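Local coordinates for protein D-3-phosphoglycerate dehydrogenase (Sulfolobus tokodaii, PDB 2EKL) that probably oxidises D-3-phosphoglycerate, using NAD as cofactor, in amino-acid biosynthesis, at residues L9-I14 / P33-E38. Numbering follows the deposited sequence.
Sequences LITDPI and PEISKE
Asp12 and Pro33 bring the two backbones to their nearest approach, 3.8 Å between their CA atoms, at the point where both chains have just left neighbouring parallel strands. Strand 7-10 ends at Ile10, whose backbone still pairs with Asp30 and Met32; beyond it the contact is one of carbonyls and apolar surfaces. Pro33 has no amide hydrogen to offer, and its CA-H instead faces Thr11 O, with CA and O 3.4 Å apart and an angle of 129° at the hydrogen, which indicates a bent, weak CA-H...O contact. Thr11 O also lies 3.2 Å from Pro33 O; two acceptors cannot bond each other, but Arg55 NH2 donates to Thr11 O and also to Ile35 O, tying the two segments through one guanidinium group, whose NE forms a salt bridge with Asp12 OD1 while Arg53 N binds Asp12 OD2.

Two side-chain pairs flank this carbonyl pair. The pyrrolidine rings of Pro13 and Pro33 meet obliquely, Pro13 CG lying 3.6 Å from Pro33 CB, and Pro13 CD rests 3.4 Å from Pro33 O. At Ile35 the CG2 branch does the touching, reaching Thr11 CB at 3.8 Å and Thr11 CG2 at 4.1 Å. Ile35 CG1 lies anti to the backbone N (chi1 -177°), and CG2, between N and the carbonyl carbon, is the branch that meets Thr11. Ile35 also packs on Leu40 and Ile43 of helix 37-43, while Thr11 OG1 is turned to a hydrogen bond with Thr56 OG1.

The arrangement is that of loops at the C-terminal ends of neighbouring strands 7-10 and 28-31 in the five-stranded parallel sheet, order 2-1-3-4-5, a flavodoxin-like fold as in the catalytic domains of this family, away from the bound NAD.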
loop_
_atom_site.group_PDB
_atom_site.type_symbol
_atom_site.label_atom_id
_atom_site.label_comp_id
_atom_site.label_asym_id
_atom_site.label_seq_id
_atom_site.Cartn_x
_atom_site.Cartn_y
_atom_site.Cartn_z
ATOM N N LEU A 9 28.935 28.058 7.024
ATOM C CA LEU A 9 28.609 27.512 8.335
ATOM C C LEU A 9 27.491 26.489 8.192
ATOM O O LEU A 9 26.431 26.787 7.646
ATOM C CB LEU A 9 28.156 28.625 9.288
ATOM C CG LEU A 9 27.690 28.171 10.679
ATOM C CD1 LEU A 9 28.868 27.620 11.473
ATOM C CD2 LEU A 9 27.063 29.343 11.414
ATOM N N ILE A 10 27.743 25.271 8.659
ATOM C CA ILE A 10 26.743 24.212 8.609
ATOM C C ILE A 10 26.327 24.033 10.063
ATOM O O ILE A 10 27.136 23.665 10.914
ATOM C CB ILE A 10 27.336 22.918 8.033
ATOM C CG1 ILE A 10 27.866 23.193 6.619
ATOM C CG2 ILE A 10 26.270 21.830 7.988
ATOM C CD1 ILE A 10 28.473 21.991 5.929
ATOM N N THR A 11 25.055 24.302 10.335
ATOM C CA THR A 11 24.539 24.271 11.695
ATOM C C THR A 11 23.850 23.000 12.164
ATOM O O THR A 11 23.573 22.855 13.357
ATOM C CB THR A 11 23.563 25.434 11.895
ATOM O OG1 THR A 11 22.406 25.225 11.075
ATOM C CG2 THR A 11 24.223 26.751 11.484
ATOM N N ASP A 12 23.565 22.092 11.240
ATOM C CA ASP A 12 22.890 20.848 11.589
ATOM C C ASP A 12 23.580 19.640 10.979
ATOM O O ASP A 12 24.322 19.761 10.004
ATOM C CB ASP A 12 21.438 20.880 11.104
ATOM C CG ASP A 12 20.625 21.975 11.760
ATOM O OD1 ASP A 12 20.543 21.991 13.004
ATOM O OD2 ASP A 12 20.065 22.816 11.028
ATOM N N PRO A 13 23.347 18.450 11.554
ATOM C CA PRO A 13 23.961 17.226 11.028
ATOM C C PRO A 13 23.427 16.992 9.617
ATOM O O PRO A 13 22.224 16.830 9.432
ATOM C CB PRO A 13 23.478 16.152 12.001
ATOM C CG PRO A 13 23.285 16.910 13.286
ATOM C CD PRO A 13 22.630 18.182 12.813
ATOM N N ILE A 14 24.306 16.981 8.621
ATOM C CA ILE A 14 23.857 16.769 7.248
ATOM C C ILE A 14 24.674 15.717 6.512
ATOM O O ILE A 14 25.712 15.266 6.998
ATOM C CB ILE A 14 23.910 18.070 6.424
ATOM C CG1 ILE A 14 25.346 18.586 6.359
ATOM C CG2 ILE A 14 22.990 19.120 7.039
ATOM C CD1 ILE A 14 25.533 19.715 5.375
ATOM N N PRO A 33 27.195 21.078 13.923
ATOM C CA PRO A 33 25.884 20.423 13.956
ATOM C C PRO A 33 25.026 20.603 15.207
ATOM O O PRO A 33 23.843 20.288 15.186
ATOM C CB PRO A 33 26.226 18.960 13.684
ATOM C CG PRO A 33 27.569 18.817 14.311
ATOM C CD PRO A 33 28.271 20.073 13.846
ATOM N N GLU A 34 25.610 21.100 16.292
ATOM C CA GLU A 34 24.835 21.312 17.511
ATOM C C GLU A 34 25.030 22.701 18.110
ATOM O O GLU A 34 24.822 22.908 19.307
ATOM C CB GLU A 34 25.150 20.225 18.550
ATOM C CG GLU A 34 26.620 19.882 18.713
ATOM C CD GLU A 34 26.829 18.651 19.584
ATOM O OE1 GLU A 34 26.158 17.626 19.334
ATOM O OE2 GLU A 34 27.665 18.703 20.511
ATOM N N ILE A 35 25.411 23.655 17.262
ATOM C CA ILE A 35 25.618 25.035 17.696
ATOM C C ILE A 35 24.323 25.579 18.300
ATOM O O ILE A 35 23.240 25.395 17.742
ATOM C CB ILE A 35 26.043 25.942 16.509
ATOM C CG1 ILE A 35 26.321 27.363 17.008
ATOM C CG2 ILE A 35 24.954 25.962 15.444
ATOM C CD1 ILE A 35 26.792 28.319 15.916
ATOM N N SER A 36 24.439 26.244 19.444
ATOM C CA SER A 36 23.272 26.806 20.115
ATOM C C SER A 36 22.752 28.040 19.389
ATOM O O SER A 36 23.465 28.663 18.599
ATOM C CB SER A 36 23.620 27.182 21.556
ATOM O OG SER A 36 24.532 28.264 21.584
ATOM N N LYS A 37 21.502 28.390 19.662
ATOM C CA LYS A 37 20.820 29.581 19.153
ATOM C C LYS A 37 21.645 30.829 19.382
ATOM O O LYS A 37 21.799 31.685 18.520
ATOM C CB LYS A 37 19.466 29.725 19.845
ATOM C CG LYS A 37 19.495 29.301 21.303
ATOM C CD LYS A 37 19.729 30.480 22.237
ATOM C CE LYS A 37 20.707 30.122 23.355
ATOM N NZ LYS A 37 21.505 28.967 22.956
ATOM N N GLU A 38 22.122 30.923 20.618
ATOM C CA GLU A 38 22.859 32.101 21.051
ATOM C C GLU A 38 24.209 32.208 20.352
ATOM O O GLU A 38 24.569 33.271 19.848
ATOM C CB GLU A 38 23.039 32.076 22.573
ATOM C CG GLU A 38 23.893 33.211 23.125
ATOM C CD GLU A 38 23.706 33.408 24.620
ATOM O OE1 GLU A 38 23.347 32.435 25.313
ATOM O OE2 GLU A 38 23.930 34.538 25.105
#